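Local coordinates for protein ornithine carbamoyltransferase (Campylobacter jejuni subsp. jejuni, PDB 3TPF) that reversibly transfers the carbamoyl group of carbamoyl phosphate to L-ornithine, giving L-citrulline and phosphate in arginine biosynthesis, at residues A40-K45 with L73-G78; E79-T84 with H102-E107; N157-W162 with I173-P178; E186-A191 with A200-G205. One frame throughout, in Å; residues are numbered along the deposited sequence.

Contact 1. Residues A40-K45 with L73-G78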
loop_
_atom_site.group_PDB
_atom_site.type_symbol
_atom_site.label_atom_id
_atom_site.label_comp_id
_atom_site.label_asym_id
_atom_site.label_seq_id
_atom_site.Cartn_x
_atom_site.Cartn_y
_atom_site.Cartn_z
ATOM N N ALA B 40 3.106 5.609 10.872
ATOM C CA ALA B 40 1.878 5.715 10.080
ATOM C C ALA B 40 2.149 6.800 9.104
ATOM O O ALA B 40 2.599 7.828 9.505
ATOM C CB ALA B 40 0.767 6.142 10.980
HETATM N N MSE B 41 1.918 6.608 7.840
HETATM C CA MSE B 41 2.101 7.700 6.921
HETATM C C MSE B 41 0.762 8.108 6.363
HETATM O O MSE B 41 0.124 7.359 5.624
HETATM C CB MSE B 41 3.001 7.319 5.764
HETATM C CG MSE B 41 4.326 6.845 6.278
HETATM SE SE MSE B 41 5.468 6.224 4.776
HETATM C CE MSE B 41 4.415 4.669 4.076
ATOM N N ILE B 42 0.323 9.296 6.650
ATOM C CA ILE B 42 -1.028 9.735 6.107
ATOM C C ILE B 42 -0.884 10.754 5.020
ATOM O O ILE B 42 -0.388 11.844 5.275
ATOM C CB ILE B 42 -1.910 10.407 7.182
ATOM C CG1 ILE B 42 -2.194 9.434 8.322
ATOM C CG2 ILE B 42 -3.201 10.899 6.555
ATOM C CD1 ILE B 42 -2.737 10.103 9.552
ATOM N N PHE B 43 -1.269 10.409 3.827
ATOM C CA PHE B 43 -1.204 11.366 2.715
ATOM C C PHE B 43 -2.595 11.939 2.377
ATOM O O PHE B 43 -3.539 11.205 2.204
ATOM C CB PHE B 43 -0.590 10.747 1.466
ATOM C CG PHE B 43 0.835 10.410 1.619
ATOM C CD1 PHE B 43 1.227 9.247 2.282
ATOM C CD2 PHE B 43 1.804 11.276 1.189
ATOM C CE1 PHE B 43 2.548 8.956 2.472
ATOM C CE2 PHE B 43 3.170 11.014 1.441
ATOM C CZ PHE B 43 3.522 9.830 2.012
ATOM N N GLU B 44 -2.691 13.244 2.283
ATOM C CA GLU B 44 -3.908 13.910 1.763
ATOM C C GLU B 44 -3.757 14.169 0.298
ATOM O O GLU B 44 -4.737 14.448 -0.391
ATOM C CB GLU B 44 -4.189 15.249 2.443
ATOM C CG GLU B 44 -4.887 15.087 3.785
ATOM C CD GLU B 44 -5.432 16.382 4.294
ATOM O OE1 GLU B 44 -4.655 17.377 4.336
ATOM O OE2 GLU B 44 -6.663 16.435 4.576
ATOM N N LYS B 45 -2.523 14.102 -0.167
ATOM C CA LYS B 45 -2.200 14.348 -1.573
ATOM C C LYS B 45 -0.875 13.590 -1.790
ATOM O O LYS B 45 0.044 13.725 -1.041
ATOM C CB LYS B 45 -2.117 15.862 -1.859
ATOM N N LEU B 73 -7.803 6.981 3.379
ATOM C CA LEU B 73 -8.070 7.870 4.514
ATOM C C LEU B 73 -8.544 9.228 4.045
ATOM O O LEU B 73 -7.753 10.038 3.537
ATOM C CB LEU B 73 -6.842 8.031 5.435
ATOM C CG LEU B 73 -7.173 8.529 6.855
ATOM C CD1 LEU B 73 -8.000 7.513 7.659
ATOM C CD2 LEU B 73 -5.872 8.846 7.561
ATOM N N GLN B 74 -9.843 9.435 4.255
ATOM C CA GLN B 74 -10.547 10.701 3.997
ATOM C C GLN B 74 -10.642 11.567 5.277
ATOM O O GLN B 74 -11.517 11.365 6.114
ATOM C CB GLN B 74 -11.946 10.413 3.412
ATOM C CG GLN B 74 -12.955 9.784 4.373
ATOM C CD GLN B 74 -14.226 9.269 3.701
ATOM O OE1 GLN B 74 -14.165 8.490 2.752
ATOM N NE2 GLN B 74 -15.384 9.675 4.219
ATOM N N LEU B 75 -9.718 12.522 5.403
ATOM C CA LEU B 75 -9.583 13.390 6.606
ATOM C C LEU B 75 -10.490 14.617 6.520
ATOM O O LEU B 75 -10.539 15.268 5.483
ATOM C CB LEU B 75 -8.128 13.892 6.801
ATOM C CG LEU B 75 -7.021 13.045 7.462
ATOM C CD1 LEU B 75 -5.831 13.962 7.729
ATOM C CD2 LEU B 75 -7.460 12.341 8.742
ATOM N N SER B 76 -11.183 14.934 7.618
ATOM C CA SER B 76 -12.101 16.094 7.691
ATOM C C SER B 76 -13.247 16.029 6.648
ATOM O O SER B 76 -13.981 16.998 6.456
ATOM C CB SER B 76 -11.310 17.404 7.558
ATOM N N ARG B 77 -13.394 14.877 5.999
ATOM C CA ARG B 77 -14.413 14.664 4.955
ATOM C C ARG B 77 -15.472 13.689 5.477
ATOM O O ARG B 77 -16.671 13.834 5.200
ATOM C CB ARG B 77 -13.770 14.127 3.670
ATOM N N GLY B 78 -15.001 12.668 6.186
ATOM C CA GLY B 78 -15.856 11.862 7.074
ATOM C C GLY B 78 -15.677 12.306 8.528
ATOM O O GLY B 78 -16.065 13.414 8.917
#
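Ile-42, near the end of strand 38-43, and Glu-44, just past it, meet Leu-73 and Leu-75 in the loop that leads to helix 81-91. The strand is an inner member of the parallel sheet in the alpha/beta carbamoyl-phosphate-binding domain, and the loop passes beside its end and touches it through side chains.

The apolar part is a meeting of branched residues. One methyl of Leu-73, CD2, lies against Ile-42 and touches three of its carbons, with CG2 at 3.5 Å from CD2, CG1 at 3.8 Å and CD1 a little farther. This works because CG of Leu-73 is swung away from its own backbone N (chi1 -160°), which carries the isobutyl group toward the strand. Leu-75 joins from farther along the loop, its CD1 lying 4.2 Å from Ile-42 CG2, so the CG2 methyl faces both leucines. Leu-73 also packs on Ile-88 and Leu-75 on Thr-84, both of helix 81-91, and Leu-73 reaches Thr-48 of a neighbouring subunit. At its two leucines the loop thus touches sheet, helix and neighbouring subunit. Gln-74, between them, has its CB directed away from the strand; it is predicted to bind carbamoyl phosphate, consistent with a loop that in this family serves the active site at a subunit boundary.

The second kind of contact sets a carboxylate against aliphatic carbon. Glu-44, extended beyond CG, crosses Leu-75 at about a right angle. Its OE1 accepts a hydrogen bond from the backbone N of Asn-100, while OE2 rests 3.7 Å from Leu-75 CB and 4.1 Å from Leu-75 CD1.

Contact 2. Residues E79-T84 with H102-E107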
loop_
_atom_site.group_PDB
_atom_site.type_symbol
_atom_site.label_atom_id
_atom_site.label_comp_id
_atom_site.label_asym_id
_atom_site.label_seq_id
_atom_site.Cartn_x
_atom_site.Cartn_y
_atom_site.Cartn_z
ATOM N N GLU B 79 -15.065 11.431 9.319
ATOM C CA GLU B 79 -14.881 11.656 10.764
ATOM C C GLU B 79 -13.962 12.847 11.076
ATOM O O GLU B 79 -13.050 13.139 10.339
ATOM C CB GLU B 79 -14.417 10.362 11.472
ATOM C CG GLU B 79 -12.944 10.020 11.411
ATOM C CD GLU B 79 -12.576 8.785 12.235
ATOM O OE1 GLU B 79 -13.449 8.210 12.932
ATOM O OE2 GLU B 79 -11.382 8.386 12.225
ATOM N N PRO B 80 -14.214 13.553 12.178
ATOM C CA PRO B 80 -13.282 14.608 12.587
ATOM C C PRO B 80 -11.841 14.133 12.909
ATOM O O PRO B 80 -11.612 12.986 13.248
ATOM C CB PRO B 80 -13.937 15.208 13.842
ATOM C CG PRO B 80 -15.001 14.257 14.256
ATOM C CD PRO B 80 -15.397 13.487 13.049
ATOM N N VAL B 81 -10.909 15.064 12.818
ATOM C CA VAL B 81 -9.502 14.760 12.890
ATOM C C VAL B 81 -9.060 14.308 14.296
ATOM O O VAL B 81 -8.271 13.389 14.438
ATOM C CB VAL B 81 -8.679 15.971 12.434
ATOM C CG1 VAL B 81 -7.185 15.651 12.541
ATOM C CG2 VAL B 81 -9.056 16.421 11.012
ATOM N N LYS B 82 -9.656 14.889 15.323
ATOM C CA LYS B 82 -9.367 14.476 16.707
ATOM C C LYS B 82 -9.696 13.005 16.972
ATOM O O LYS B 82 -8.985 12.309 17.723
ATOM C CB LYS B 82 -10.067 15.366 17.751
ATOM C CG LYS B 82 -11.584 15.531 17.665
ATOM C CD LYS B 82 -12.101 16.357 18.868
ATOM C CE LYS B 82 -13.558 16.811 18.747
ATOM N NZ LYS B 82 -14.308 16.961 20.038
ATOM N N ASP B 83 -10.745 12.529 16.328
ATOM C CA ASP B 83 -11.104 11.103 16.422
ATOM C C ASP B 83 -10.106 10.207 15.769
ATOM O O ASP B 83 -9.681 9.189 16.329
ATOM C CB ASP B 83 -12.417 10.844 15.753
ATOM C CG ASP B 83 -13.564 11.369 16.531
ATOM O OD1 ASP B 83 -13.322 11.820 17.674
ATOM O OD2 ASP B 83 -14.696 11.330 16.025
ATOM N N THR B 84 -9.690 10.602 14.582
ATOM C CA THR B 84 -8.688 9.828 13.881
ATOM C C THR B 84 -7.420 9.837 14.710
ATOM O O THR B 84 -6.821 8.796 14.959
ATOM C CB THR B 84 -8.429 10.379 12.494
ATOM O OG1 THR B 84 -9.690 10.479 11.823
ATOM C CG2 THR B 84 -7.474 9.476 11.705
ATOM N N HIS B 102 -2.114 23.231 7.058
ATOM C CA HIS B 102 -1.314 23.088 8.281
ATOM C C HIS B 102 -2.189 22.871 9.533
ATOM O O HIS B 102 -1.832 22.123 10.461
ATOM C CB HIS B 102 -0.409 24.296 8.487
ATOM C CG HIS B 102 0.745 24.021 9.414
ATOM N ND1 HIS B 102 1.776 23.203 9.055
ATOM C CD2 HIS B 102 1.043 24.475 10.657
ATOM C CE1 HIS B 102 2.661 23.149 10.035
ATOM N NE2 HIS B 102 2.249 23.920 11.019
ATOM N N GLU B 103 -3.320 23.548 9.580
ATOM C CA GLU B 103 -4.170 23.452 10.741
ATOM C C GLU B 103 -4.431 21.984 11.076
ATOM O O GLU B 103 -4.472 21.595 12.252
ATOM C CB GLU B 103 -5.467 24.177 10.498
ATOM C CG GLU B 103 -6.510 23.936 11.594
ATOM C CD GLU B 103 -6.033 24.258 13.030
ATOM O OE1 GLU B 103 -5.183 25.218 13.164
ATOM O OE2 GLU B 103 -6.539 23.550 14.003
ATOM N N THR B 104 -4.617 21.186 10.027
ATOM C CA THR B 104 -4.843 19.747 10.158
ATOM C C THR B 104 -3.715 19.068 10.906
ATOM O O THR B 104 -3.944 18.217 11.736
ATOM C CB THR B 104 -5.007 19.058 8.795
ATOM O OG1 THR B 104 -6.099 19.668 8.075
ATOM C CG2 THR B 104 -5.242 17.571 8.962
ATOM N N LEU B 105 -2.502 19.462 10.636
ATOM C CA LEU B 105 -1.419 18.877 11.383
ATOM C C LEU B 105 -1.554 19.262 12.834
ATOM O O LEU B 105 -1.285 18.466 13.728
ATOM C CB LEU B 105 -0.064 19.411 10.879
ATOM C CG LEU B 105 0.535 18.699 9.668
ATOM C CD1 LEU B 105 1.672 19.454 9.035
ATOM C CD2 LEU B 105 0.963 17.364 10.204
ATOM N N LEU B 106 -1.863 20.524 13.068
ATOM C CA LEU B 106 -1.820 21.052 14.436
ATOM C C LEU B 106 -2.900 20.341 15.242
ATOM O O LEU B 106 -2.696 19.841 16.342
ATOM C CB LEU B 106 -2.012 22.573 14.443
ATOM C CG LEU B 106 -0.825 23.453 14.001
ATOM C CD1 LEU B 106 -1.330 24.870 13.837
ATOM C CD2 LEU B 106 0.356 23.538 14.973
ATOM N N GLU B 107 -4.077 20.267 14.641
ATOM C CA GLU B 107 -5.246 19.645 15.275
ATOM C C GLU B 107 -4.974 18.163 15.589
ATOM O O GLU B 107 -5.346 17.668 16.632
ATOM C CB GLU B 107 -6.476 19.764 14.364
ATOM C CG GLU B 107 -7.698 18.982 14.830
ATOM C CD GLU B 107 -8.459 19.595 16.024
ATOM O OE1 GLU B 107 -8.063 20.680 16.568
ATOM O OE2 GLU B 107 -9.482 18.967 16.409
#
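Glu-107 of helix 102-111 lies across Val-81 and Lys-82, the first residues of helix 81-91. The two helices precede and follow strand 94-98 in the alpha/beta fold of the carbamoyl-phosphate-binding domain, and they touch here through the start of one and the middle of the other.

From CB, which points toward helix 81-91, the glutamate chain continues to CG, trans to the backbone N (chi1 172°). That methylene makes the main aliphatic contact, 4.0 Å from Val-81 CB and 4.1 Å from Val-81 CG1, the two side chains meeting at a slant. Beyond CG the chain bends, and the bend (chi2 75°) sets OE2 beside Lys-82, 3.9 Å from Lys-82 CB. OE1 forms a salt bridge with Arg-110, farther along its own helix. Lys-82 does not answer this carboxylate: its extended chain leads off, leaving NZ 6.4 Å from Glu-107 OE2, and forms a salt bridge with Glu-276 of a neighbouring subunit. The opposite charges would at most attract weakly across that gap.

Val-81 also covers part of Thr-104, with Val-81 CG1 4.2 Å from the carbonyl O of Thr-104, completing a small patch in which aliphatic carbon meets both carbon and oxygen. Pro-80 occupies the N-cap position of helix 81-91, and the residue before it, Glu-79, extends OE1 to Arg-49 of the neighbouring subunit. The other oxygen of that carboxylate is bonded to the first turn of the helix: Thr-84 OG1 donates to Glu-79 OE2 at 2.7 Å, meeting its anti side 29° out of the carboxylate plane.

Contact 3. Residues N157-W162 with I173-P178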
loop_
_atom_site.group_PDB
_atom_site.type_symbol
_atom_site.label_atom_id
_atom_site.label_comp_id
_atom_site.label_asym_id
_atom_site.label_seq_id
_atom_site.Cartn_x
_atom_site.Cartn_y
_atom_site.Cartn_z
ATOM N N ASN B 157 5.594 27.439 0.642
ATOM C CA ASN B 157 6.122 26.706 1.838
ATOM C C ASN B 157 7.647 26.597 1.912
ATOM O O ASN B 157 8.245 26.804 2.956
ATOM C CB ASN B 157 5.512 25.284 1.980
ATOM C CG ASN B 157 5.664 24.447 0.743
ATOM O OD1 ASN B 157 6.407 24.801 -0.193
ATOM N ND2 ASN B 157 4.934 23.348 0.709
HETATM N N MSE B 158 8.257 26.281 0.780
HETATM C CA MSE B 158 9.736 26.106 0.677
HETATM C C MSE B 158 10.480 27.387 1.033
HETATM O O MSE B 158 11.535 27.373 1.707
HETATM C CB MSE B 158 10.146 25.749 -0.748
HETATM C CG MSE B 158 10.084 24.266 -0.982
HETATM SE SE MSE B 158 11.314 23.279 0.187
HETATM C CE MSE B 158 13.059 24.029 -0.409
ATOM N N CYS B 159 9.907 28.505 0.608
ATOM C CA CYS B 159 10.446 29.827 0.888
ATOM C C CYS B 159 10.403 30.122 2.363
ATOM O O CYS B 159 11.371 30.589 2.967
ATOM C CB CYS B 159 9.623 30.893 0.132
ATOM S SG CYS B 159 10.121 32.563 0.486
ATOM N N ASN B 160 9.231 29.878 2.933
ATOM C CA ASN B 160 9.018 30.054 4.347
ATOM C C ASN B 160 10.053 29.261 5.163
ATOM O O ASN B 160 10.695 29.770 6.067
ATOM C CB ASN B 160 7.665 29.520 4.740
ATOM C CG ASN B 160 6.545 30.314 4.212
ATOM O OD1 ASN B 160 6.623 31.531 4.056
ATOM N ND2 ASN B 160 5.435 29.638 4.020
ATOM N N SER B 161 10.178 28.000 4.841
ATOM C CA SER B 161 11.027 27.146 5.608
ATOM C C SER B 161 12.487 27.495 5.398
ATOM O O SER B 161 13.290 27.419 6.358
ATOM C CB SER B 161 10.784 25.703 5.252
ATOM O OG SER B 161 9.500 25.300 5.669
ATOM N N TRP B 162 12.859 27.936 4.183
ATOM C CA TRP B 162 14.260 28.457 4.013
ATOM C C TRP B 162 14.486 29.746 4.786
ATOM O O TRP B 162 15.535 29.953 5.389
ATOM C CB TRP B 162 14.719 28.567 2.566
ATOM C CG TRP B 162 15.598 27.358 2.203
ATOM C CD1 TRP B 162 15.283 26.405 1.335
ATOM C CD2 TRP B 162 16.857 26.953 2.794
ATOM N NE1 TRP B 162 16.246 25.417 1.347
ATOM C CE2 TRP B 162 17.225 25.752 2.214
ATOM C CE3 TRP B 162 17.676 27.495 3.751
ATOM C CZ2 TRP B 162 18.379 25.080 2.513
ATOM C CZ3 TRP B 162 18.842 26.832 4.063
ATOM C CH2 TRP B 162 19.171 25.615 3.454
ATOM N N ILE B 173 21.098 34.960 3.688
ATOM C CA ILE B 173 20.150 34.561 2.660
ATOM C C ILE B 173 19.509 35.726 1.936
ATOM O O ILE B 173 19.029 36.677 2.552
ATOM C CB ILE B 173 19.056 33.656 3.222
ATOM C CG1 ILE B 173 18.173 33.142 2.079
ATOM C CG2 ILE B 173 18.243 34.387 4.254
ATOM C CD1 ILE B 173 17.169 32.092 2.486
ATOM N N SER B 174 19.516 35.628 0.611
ATOM C CA SER B 174 18.777 36.573 -0.266
ATOM C C SER B 174 17.618 35.896 -0.977
ATOM O O SER B 174 17.798 34.886 -1.635
ATOM C CB SER B 174 19.672 37.168 -1.317
ATOM O OG SER B 174 20.482 38.146 -0.711
ATOM N N ILE B 175 16.429 36.456 -0.800
ATOM C CA ILE B 175 15.232 35.929 -1.420
ATOM C C ILE B 175 14.791 36.835 -2.523
ATOM O O ILE B 175 14.722 38.056 -2.347
ATOM C CB ILE B 175 14.068 35.784 -0.431
ATOM C CG1 ILE B 175 14.434 34.763 0.641
ATOM C CG2 ILE B 175 12.789 35.372 -1.159
ATOM C CD1 ILE B 175 13.362 34.597 1.682
ATOM N N ALA B 176 14.451 36.218 -3.646
ATOM C CA ALA B 176 13.946 36.958 -4.810
ATOM C C ALA B 176 12.647 36.356 -5.342
ATOM O O ALA B 176 12.557 35.172 -5.571
ATOM C CB ALA B 176 15.002 37.075 -5.907
HETATM N N MSE B 177 11.627 37.193 -5.423
HETATM C CA MSE B 177 10.308 36.838 -5.937
HETATM C C MSE B 177 9.728 38.054 -6.630
HETATM O O MSE B 177 10.217 39.143 -6.433
HETATM C CB MSE B 177 9.423 36.447 -4.778
HETATM C CG MSE B 177 9.333 37.527 -3.688
HETATM SE SE MSE B 177 8.255 36.937 -2.112
HETATM C CE MSE B 177 8.800 35.056 -1.694
ATOM N N PRO B 178 8.667 37.895 -7.415
ATOM C CA PRO B 178 8.160 39.024 -8.144
ATOM C C PRO B 178 7.635 40.181 -7.274
ATOM O O PRO B 178 7.468 40.020 -6.062
ATOM C CB PRO B 178 7.038 38.418 -8.991
ATOM C CG PRO B 178 7.286 36.950 -8.988
ATOM C CD PRO B 178 7.899 36.671 -7.680
#
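Cys-159 of helix 157-169 directs its thiol at Ile-175 and Met-177, at and just beyond the end of strand 172-176, and one turn on Trp-162 meets Ile-173. These are the helix and second strand of a beta-alpha-beta unit in the Rossmann-like ornithine-binding domain.

The thiol of Cys-159 extends anti to the backbone N (chi1 176°), which brings SG within 3.6 Å of Met-177 CE, the terminal methyl of a selenomethionine, and 4.0 Å of Ile-175 CD1. Met-177 takes the less usual first torsion, with CG between its backbone N and carbonyl carbon (chi1 55°). A further bend about the CG-SE bond turns CE onto the sulfur.

The two isoleucines differ in their first torsion: in Ile-173 the longer branch, CG1, points away from the backbone N, whereas in Ile-175 CG2 takes that place. Each nevertheless offers its CD1 to the helix. CD1 of Ile-173 lies 4.0 Å from the carbonyl O of Trp-162 and 4.3 Å from Trp-162 CB, so it meets the base of the tryptophan and the helix backbone instead of the indole. The indole itself turns elsewhere, its NE1 hydrogen-bonded to OD2 of Asp-132.

Asn-157, in the first turn, is predicted to bind L-ornithine, so the contact shares its helix with a probable substrate-binding residue; the side chain of Cys-159 is about 8 Å from that of Asp-221, also predicted to bind ornithine. Helix 126-138 covers another side of helix 157-169 through Leu-133 and Val-129, while strand 172-176 lies between strands 148-152 and 201-205.

Contact 4. Residues E186-A191 with A200-G205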
loop_
_atom_site.group_PDB
_atom_site.type_symbol
_atom_site.label_atom_id
_atom_site.label_comp_id
_atom_site.label_asym_id
_atom_site.label_seq_id
_atom_site.Cartn_x
_atom_site.Cartn_y
_atom_site.Cartn_z
ATOM N N GLU B 186 3.588 37.310 9.569
ATOM C CA GLU B 186 3.845 36.599 10.834
ATOM C C GLU B 186 5.164 35.806 10.777
ATOM O O GLU B 186 5.939 35.727 11.720
ATOM C CB GLU B 186 2.665 35.681 11.160
ATOM C CG GLU B 186 2.675 35.100 12.571
ATOM C CD GLU B 186 3.379 33.746 12.667
ATOM O OE1 GLU B 186 3.270 32.899 11.757
ATOM O OE2 GLU B 186 4.055 33.532 13.690
ATOM N N ILE B 187 5.404 35.204 9.632
ATOM C CA ILE B 187 6.590 34.417 9.426
ATOM C C ILE B 187 7.800 35.321 9.363
ATOM O O ILE B 187 8.871 35.032 9.906
ATOM C CB ILE B 187 6.484 33.592 8.143
ATOM C CG1 ILE B 187 5.246 32.714 8.212
ATOM C CG2 ILE B 187 7.729 32.729 7.996
ATOM C CD1 ILE B 187 5.297 31.534 7.285
ATOM N N TRP B 188 7.617 36.403 8.654
ATOM C CA TRP B 188 8.698 37.370 8.408
ATOM C C TRP B 188 9.168 37.977 9.715
ATOM O O TRP B 188 10.357 38.128 9.950
ATOM C CB TRP B 188 8.231 38.458 7.441
ATOM C CG TRP B 188 9.266 39.498 7.105
ATOM C CD1 TRP B 188 9.304 40.756 7.603
ATOM C CD2 TRP B 188 10.366 39.413 6.168
ATOM N NE1 TRP B 188 10.343 41.448 7.044
ATOM C CE2 TRP B 188 11.015 40.647 6.169
ATOM C CE3 TRP B 188 10.855 38.413 5.339
ATOM C CZ2 TRP B 188 12.142 40.917 5.403
ATOM C CZ3 TRP B 188 11.994 38.687 4.544
ATOM C CH2 TRP B 188 12.622 39.923 4.602
ATOM N N GLU B 189 8.212 38.283 10.562
ATOM C CA GLU B 189 8.531 38.795 11.868
ATOM C C GLU B 189 9.352 37.810 12.657
ATOM O O GLU B 189 10.297 38.186 13.313
ATOM C CB GLU B 189 7.301 39.217 12.668
ATOM C CG GLU B 189 7.592 40.505 13.403
ATOM C CD GLU B 189 8.170 41.616 12.494
ATOM O OE1 GLU B 189 9.339 42.054 12.679
ATOM O OE2 GLU B 189 7.453 42.058 11.567
ATOM N N PHE B 190 8.991 36.553 12.617
ATOM C CA PHE B 190 9.744 35.551 13.376
ATOM C C PHE B 190 11.195 35.564 12.930
ATOM O O PHE B 190 12.104 35.432 13.741
ATOM C CB PHE B 190 9.155 34.172 13.180
ATOM C CG PHE B 190 10.055 33.062 13.622
ATOM C CD1 PHE B 190 10.997 32.508 12.758
ATOM C CD2 PHE B 190 9.956 32.529 14.889
ATOM C CE1 PHE B 190 11.823 31.470 13.162
ATOM C CE2 PHE B 190 10.787 31.473 15.291
ATOM C CZ PHE B 190 11.720 30.962 14.426
ATOM N N ALA B 191 11.387 35.656 11.623
ATOM C CA ALA B 191 12.705 35.585 11.032
ATOM C C ALA B 191 13.520 36.818 11.439
ATOM O O ALA B 191 14.710 36.733 11.757
ATOM C CB ALA B 191 12.604 35.512 9.532
ATOM N N ALA B 200 21.905 36.351 11.380
ATOM C CA ALA B 200 21.479 36.145 9.986
ATOM C C ALA B 200 21.454 37.450 9.192
ATOM O O ALA B 200 20.953 38.511 9.642
ATOM C CB ALA B 200 20.129 35.507 9.916
ATOM N N LYS B 201 22.020 37.359 8.001
ATOM C CA LYS B 201 21.932 38.449 7.023
ATOM C C LYS B 201 20.838 38.064 5.998
ATOM O O LYS B 201 21.112 37.439 4.965
ATOM C CB LYS B 201 23.297 38.713 6.376
ATOM C CG LYS B 201 24.372 39.209 7.365
ATOM C CD LYS B 201 25.826 39.076 6.842
ATOM C CE LYS B 201 26.836 39.283 7.997
ATOM N NZ LYS B 201 28.047 40.150 7.712
ATOM N N ILE B 202 19.612 38.470 6.313
ATOM C CA ILE B 202 18.430 38.223 5.487
ATOM C C ILE B 202 18.040 39.436 4.677
ATOM O O ILE B 202 17.984 40.521 5.182
ATOM C CB ILE B 202 17.210 37.911 6.367
ATOM C CG1 ILE B 202 17.522 36.722 7.266
ATOM C CG2 ILE B 202 15.960 37.677 5.530
ATOM C CD1 ILE B 202 16.427 36.350 8.200
ATOM N N SER B 203 17.774 39.229 3.398
ATOM C CA SER B 203 17.340 40.308 2.475
ATOM C C SER B 203 16.279 39.781 1.504
ATOM O O SER B 203 16.413 38.675 1.004
ATOM C CB SER B 203 18.532 40.865 1.695
ATOM O OG SER B 203 19.367 39.815 1.230
ATOM N N LEU B 204 15.234 40.556 1.272
ATOM C CA LEU B 204 14.152 40.174 0.345
ATOM C C LEU B 204 13.986 41.227 -0.731
ATOM O O LEU B 204 13.956 42.419 -0.449
ATOM C CB LEU B 204 12.814 39.975 1.071
ATOM C CG LEU B 204 11.499 40.203 0.286
ATOM C CD1 LEU B 204 11.254 39.014 -0.625
ATOM C CD2 LEU B 204 10.279 40.502 1.159
ATOM N N GLY B 205 13.889 40.770 -1.970
ATOM C CA GLY B 205 13.832 41.671 -3.125
ATOM C C GLY B 205 13.031 41.077 -4.260
ATOM O O GLY B 205 12.407 40.045 -4.110
#
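Helix segment 186-191 runs roughly antiparallel to strand 201-205, at 150° and with 11.2 Å between the axes, and comes closest at Ala-191 and Ile-202, whose CA atoms are 8.4 Å apart. The wider separation toward the other end is bridged by Trp-188.

Trp-188 leaves the helix with its indole directed away from the backbone N (chi1 -179°), and the six-membered ring extends toward the strand. Its far corner does the touching: Trp-188 CH2 is 3.5 Å from Leu-204 CB, and CZ3 is 3.8 Å from the same carbon. Leu-204 crosses the ring system at a slant and places its CD2 methyl over one face of the indole; Leu-204 is itself solvent-exposed. Ile-202, two residues earlier, approaches the ring obliquely through CG2, 4.1 Å from Trp-188 CH2.

Ile-202 has a second role through its other branch. CD1 reaches Ala-191, lying 4.1 Å from Ala-191 CB and 4.0 Å from its carbonyl O; the helix comes nearest the strand at this small residue. The isoleucine therefore connects both helix residues, one with each branch, and the side chains that meet are all apolar, far from the substrate sites.

The contact belongs to the beta-alpha-beta unit formed by strand 172-176, helix 185-198 and strand 201-205, the last being an outermost strand of the chain's five-stranded parallel sheet. Leu-163 of helix 157-169 packs on Trp-188, Ala-191 and Ile-202 together, and so ties the two helices to the strand, while in strand 172-176 Ile-173 lies beside Ile-202 and Ile-175 beside Leu-204.

The four contacts form two pairs, one in each domain. Contacts 1 and 2, with centres about 9 Å apart, share the carbamoyl-phosphate-binding domain and meet where Leu-75 CD1 packs 3.9 Å from Thr-104 CG2. Contacts 3 and 4, also about 9 Å between centres, follow one another in the ornithine-binding domain; neighbouring strands join them, with Ser-174 OG and Ser-203 OG probably hydrogen-bonded at 2.8 Å. Between the pairs, contacts 2 and 3 come no nearer than about 8 Å at their closest atoms. Contacts 1 and 3 contain predicted substrate residues, Gln-74 and Asn-157, and Glu-79 of contact 2 pairs with the predicted carbamoyl phosphate residue Arg-49 of a neighbouring subunit; contact 4 lies away from the sites.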